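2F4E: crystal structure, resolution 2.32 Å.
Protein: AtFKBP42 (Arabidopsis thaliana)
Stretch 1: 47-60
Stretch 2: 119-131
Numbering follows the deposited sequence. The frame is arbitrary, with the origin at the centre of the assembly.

Stretch 1 47-60: LDEKVSKQIIKEGH
Stretch 2 119-131: GERALVHVGWELA

Two antiparallel strands of one AtFKBP42 chain, one around Ser52 to Gln54 and the other Arg121 to Val126, run at 156° between their N-to-C directions, with axes 4.6 Å apart at closest approach. Val51 pairs with Val126, Ser52 with His125, Lys53 with Val124, Gln54 with Leu123 and Ile55 with Ala122. Ser52 and His125 exchange two hydrogen bonds (Ser52 N to His125 O 3.1 Å, His125 N to Ser52 O 3.0 Å), as do Gln54 and Leu123 (Gln54 N to Leu123 O 3.1 Å, Leu123 N to Gln54 O 2.8 Å). Lys53 CA, between these rungs, lies 3.4 Å from Leu123 O; Val51 CA, just outside the first, lies 3.4 Å from His125 O.

A beta bulge then shifts the register by one. Ile56, at phi/psi -95/-50, turns the chain so that Ile56 N and Lys57 N both donate to Arg121 O, at 2.7 and 3.0 Å; Arg121 N returns a bond to Lys57 O at 3.0 Å. Beyond it, Gly59 CA passes 3.9 Å from Glu120 N, and a CB on Gly59 would clash with that nitrogen. Gly119, at phi/psi 85/-2, has a conformation that calls for glycine.

At the other end, a type I turn from Asp48 to Val51 carries Asp48 (chi1 t), whose OD2 accepts from Lys50 N at 3.2 Å. Lys50 O receives Gly127 N at 2.8 Å; an ideal CB on Gly127 would clash with Lys50 CB. Lys50 (m, m, t, t) bends at chi2 and then extends, bringing CE 3.1 Å and NZ 3.8 Å from Glu129 OE2 (Glu129 chi1 m, chi2 91°), the latter a long salt bridge.

Val51, Lys53, Ile55, Ala122, Val124 and Val126 share one face. Val51 (t) sets CG1 4.1 Å from Val124 CG1 (Val124 also t) and CG2 3.3 Å from CD1 of Leu130 (m, t). Lys53 (t, t, p, t) runs out straight until the p turn at chi3 takes NZ to OE2 of the extended Glu120 (t, t), a salt bridge whose 3.4 Å hydrogen bond is weak; Lys53 NZ is also bonded elsewhere in the structure.

Ser52, Gln54, Lys57, Arg121, Leu123 and His125 occupy the opposite face. Ser52 (p) brings OG 3.3 Å from His125 CB. Gln54 (m, t, chi3 -65°) reaches across, so that OE1 lies 3.3 Å from CD1 of Leu123 (m, t) and 3.5 Å from NE2 at the ring edge of His125 (m, chi2 -82°). Lys57 (all t) and Arg121 (chi1 to chi3 t) pack CB to CB at 3.9 Å, then lead away.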

# COMPACT_ATOMS: atom_id res chain seq x y z
N LEU A 47 5.42 -4.85 10.00
CA LEU A 47 6.41 -4.95 8.93
C LEU A 47 7.49 -3.91 9.13
O LEU A 47 8.56 -4.00 8.53
CB LEU A 47 5.77 -4.71 7.57
CG LEU A 47 4.48 -5.44 7.23
CD1 LEU A 47 4.08 -5.09 5.81
CD2 LEU A 47 4.69 -6.93 7.37
N ASP A 48 7.22 -2.92 9.97
CA ASP A 48 8.18 -1.85 10.21
C ASP A 48 7.70 -1.05 11.41
O ASP A 48 6.61 -1.29 11.91
CB ASP A 48 8.22 -0.94 8.97
CG ASP A 48 9.32 0.10 9.03
OD1 ASP A 48 10.50 -0.30 8.93
OD2 ASP A 48 9.00 1.31 9.15
N GLU A 49 8.52 -0.10 11.86
CA GLU A 49 8.15 0.72 13.00
C GLU A 49 6.87 1.47 12.64
O GLU A 49 5.93 1.53 13.45
CB GLU A 49 9.29 1.70 13.33
CG GLU A 49 9.27 2.27 14.77
CD GLU A 49 9.43 1.19 15.85
OE1 GLU A 49 10.34 0.33 15.74
OE2 GLU A 49 8.64 1.22 16.82
N LYS A 50 6.81 2.01 11.42
CA LYS A 50 5.65 2.76 10.95
C LYS A 50 4.81 2.07 9.88
O LYS A 50 4.12 2.73 9.11
CB LYS A 50 6.09 4.14 10.43
CG LYS A 50 6.76 5.01 11.49
CD LYS A 50 5.93 5.05 12.77
CE LYS A 50 6.42 6.12 13.76
NZ LYS A 50 5.57 6.14 14.97
N VAL A 51 4.85 0.73 9.85
CA VAL A 51 4.08 -0.02 8.88
C VAL A 51 3.54 -1.32 9.46
O VAL A 51 4.28 -2.07 10.10
CB VAL A 51 4.91 -0.37 7.62
CG1 VAL A 51 4.04 -1.09 6.60
CG2 VAL A 51 5.50 0.88 7.00
N SER A 52 2.26 -1.59 9.24
CA SER A 52 1.63 -2.82 9.71
C SER A 52 0.60 -3.29 8.69
O SER A 52 0.14 -2.49 7.86
CB SER A 52 0.98 -2.59 11.08
OG SER A 52 -0.00 -1.58 11.02
N LYS A 53 0.22 -4.57 8.74
CA LYS A 53 -0.70 -5.12 7.74
C LYS A 53 -1.72 -6.15 8.23
O LYS A 53 -1.47 -6.90 9.17
CB LYS A 53 0.10 -5.77 6.62
CG LYS A 53 -0.74 -6.42 5.53
CD LYS A 53 0.11 -7.13 4.48
CE LYS A 53 0.77 -8.37 5.05
NZ LYS A 53 1.57 -9.06 4.03
N GLN A 54 -2.86 -6.17 7.56
CA GLN A 54 -3.95 -7.11 7.82
C GLN A 54 -4.30 -7.72 6.46
O GLN A 54 -4.66 -7.00 5.54
CB GLN A 54 -5.19 -6.39 8.33
CG GLN A 54 -5.09 -5.71 9.67
CD GLN A 54 -6.43 -5.14 10.10
OE1 GLN A 54 -6.97 -4.22 9.47
NE2 GLN A 54 -6.98 -5.69 11.17
N ILE A 55 -4.22 -9.04 6.35
CA ILE A 55 -4.53 -9.71 5.09
C ILE A 55 -6.02 -9.96 4.91
O ILE A 55 -6.69 -10.47 5.81
CB ILE A 55 -3.77 -11.06 4.97
CG1 ILE A 55 -2.26 -10.79 4.89
CG2 ILE A 55 -4.23 -11.82 3.76
CD1 ILE A 55 -1.41 -12.05 4.93
N ILE A 56 -6.53 -9.59 3.75
CA ILE A 56 -7.94 -9.76 3.42
C ILE A 56 -8.13 -11.07 2.67
O ILE A 56 -9.00 -11.88 3.00
CB ILE A 56 -8.44 -8.61 2.51
CG1 ILE A 56 -8.45 -7.30 3.29
CG2 ILE A 56 -9.82 -8.96 1.92
CD1 ILE A 56 -8.93 -6.10 2.49
N LYS A 57 -7.30 -11.25 1.65
CA LYS A 57 -7.33 -12.44 0.81
C LYS A 57 -5.92 -12.96 0.58
O LYS A 57 -5.08 -12.24 0.04
CB LYS A 57 -7.96 -12.10 -0.55
CG LYS A 57 -7.92 -13.24 -1.55
CD LYS A 57 -8.52 -12.80 -2.86
CE LYS A 57 -8.42 -13.89 -3.89
NZ LYS A 57 -9.06 -13.47 -5.18
N GLU A 58 -5.67 -14.19 1.00
CA GLU A 58 -4.37 -14.83 0.82
C GLU A 58 -4.06 -14.95 -0.66
O GLU A 58 -4.96 -15.12 -1.48
CB GLU A 58 -4.36 -16.25 1.42
CG GLU A 58 -4.49 -16.35 2.93
CD GLU A 58 -3.34 -15.67 3.66
OE1 GLU A 58 -2.17 -15.90 3.28
OE2 GLU A 58 -3.63 -14.91 4.61
N GLY A 59 -2.79 -14.89 -1.00
CA GLY A 59 -2.39 -15.03 -2.39
C GLY A 59 -1.59 -16.30 -2.56
O GLY A 59 -1.70 -17.23 -1.75
N HIS A 60 -0.76 -16.36 -3.60
CA HIS A 60 0.04 -17.55 -3.85
C HIS A 60 1.45 -17.19 -4.33
O HIS A 60 1.73 -16.04 -4.67
CB HIS A 60 -0.65 -18.41 -4.89
CG HIS A 60 -0.86 -17.72 -6.21
ND1 HIS A 60 -0.02 -17.91 -7.29
CD2 HIS A 60 -1.78 -16.81 -6.59
CE1 HIS A 60 -0.43 -17.14 -8.29
NE2 HIS A 60 -1.49 -16.47 -7.90
N GLY A 119 -1.64 -11.77 -6.03
CA GLY A 119 -3.07 -11.99 -5.89
C GLY A 119 -3.57 -11.69 -4.49
O GLY A 119 -4.77 -11.79 -4.21
N GLU A 120 -2.65 -11.34 -3.59
CA GLU A 120 -3.06 -11.04 -2.23
C GLU A 120 -3.71 -9.66 -2.14
O GLU A 120 -3.38 -8.74 -2.89
CB GLU A 120 -1.85 -11.08 -1.29
CG GLU A 120 -2.22 -10.95 0.16
CD GLU A 120 -1.02 -11.03 1.08
OE1 GLU A 120 -0.23 -12.00 0.97
OE2 GLU A 120 -0.88 -10.10 1.91
N ARG A 121 -4.63 -9.53 -1.21
CA ARG A 121 -5.34 -8.28 -0.99
C ARG A 121 -5.23 -8.00 0.51
O ARG A 121 -5.59 -8.85 1.32
CB ARG A 121 -6.79 -8.44 -1.41
CG ARG A 121 -7.56 -7.15 -1.56
CD ARG A 121 -8.74 -7.37 -2.51
NE ARG A 121 -9.49 -6.14 -2.76
CZ ARG A 121 -10.41 -6.00 -3.71
NH1 ARG A 121 -10.70 -7.01 -4.52
NH2 ARG A 121 -11.09 -4.86 -3.82
N ALA A 122 -4.74 -6.82 0.87
CA ALA A 122 -4.58 -6.49 2.28
C ALA A 122 -4.70 -5.01 2.59
O ALA A 122 -4.70 -4.17 1.70
CB ALA A 122 -3.25 -6.98 2.78
N LEU A 123 -4.81 -4.73 3.88
CA LEU A 123 -4.89 -3.35 4.36
C LEU A 123 -3.50 -3.00 4.86
O LEU A 123 -2.85 -3.80 5.53
CB LEU A 123 -5.87 -3.25 5.52
CG LEU A 123 -7.36 -3.51 5.24
CD1 LEU A 123 -8.16 -3.25 6.53
CD2 LEU A 123 -7.85 -2.60 4.10
N VAL A 124 -3.02 -1.81 4.50
CA VAL A 124 -1.70 -1.40 4.94
C VAL A 124 -1.78 -0.07 5.67
O VAL A 124 -2.20 0.95 5.11
CB VAL A 124 -0.71 -1.29 3.74
CG1 VAL A 124 0.69 -1.06 4.27
CG2 VAL A 124 -0.76 -2.54 2.89
N HIS A 125 -1.38 -0.11 6.93
CA HIS A 125 -1.38 1.05 7.80
C HIS A 125 -0.01 1.66 7.75
O HIS A 125 0.97 1.05 8.17
CB HIS A 125 -1.75 0.61 9.21
CG HIS A 125 -3.07 -0.08 9.28
ND1 HIS A 125 -4.27 0.60 9.35
CD2 HIS A 125 -3.39 -1.39 9.25
CE1 HIS A 125 -5.26 -0.25 9.36
NE2 HIS A 125 -4.76 -1.48 9.29
N VAL A 126 0.05 2.89 7.26
CA VAL A 126 1.31 3.58 7.10
C VAL A 126 1.44 4.90 7.85
O VAL A 126 0.62 5.80 7.70
CB VAL A 126 1.56 3.86 5.61
CG1 VAL A 126 2.91 4.54 5.43
CG2 VAL A 126 1.47 2.56 4.83
N GLY A 127 2.48 5.00 8.66
CA GLY A 127 2.71 6.22 9.41
C GLY A 127 3.03 7.30 8.40
O GLY A 127 3.64 7.02 7.37
N TRP A 128 2.61 8.53 8.69
CA TRP A 128 2.88 9.63 7.79
C TRP A 128 4.36 9.77 7.44
O TRP A 128 4.69 10.21 6.34
CB TRP A 128 2.35 10.95 8.36
CG TRP A 128 2.83 11.29 9.72
CD1 TRP A 128 2.20 11.05 10.90
CD2 TRP A 128 4.06 11.96 10.04
NE1 TRP A 128 2.95 11.52 11.94
CE2 TRP A 128 4.10 12.08 11.45
CE3 TRP A 128 5.13 12.46 9.29
CZ2 TRP A 128 5.18 12.68 12.12
CZ3 TRP A 128 6.20 13.07 9.96
CH2 TRP A 128 6.21 13.17 11.36
N GLU A 129 5.25 9.39 8.35
CA GLU A 129 6.68 9.49 8.09
C GLU A 129 7.04 8.80 6.77
O GLU A 129 7.89 9.28 6.01
CB GLU A 129 7.49 8.86 9.23
CG GLU A 129 7.41 9.60 10.57
CD GLU A 129 6.28 9.08 11.46
OE1 GLU A 129 5.22 8.70 10.91
OE2 GLU A 129 6.46 9.06 12.70
N LEU A 130 6.38 7.69 6.49
CA LEU A 130 6.65 6.95 5.27
C LEU A 130 5.67 7.31 4.14
O LEU A 130 5.64 6.65 3.11
CB LEU A 130 6.61 5.45 5.57
CG LEU A 130 7.59 5.02 6.69
CD1 LEU A 130 7.44 3.56 6.98
CD2 LEU A 130 9.02 5.32 6.28
N ALA A 131 4.90 8.38 4.33
CA ALA A 131 3.92 8.82 3.34
C ALA A 131 4.20 10.24 2.83
O ALA A 131 5.23 10.48 2.21
CB ALA A 131 2.54 8.75 3.94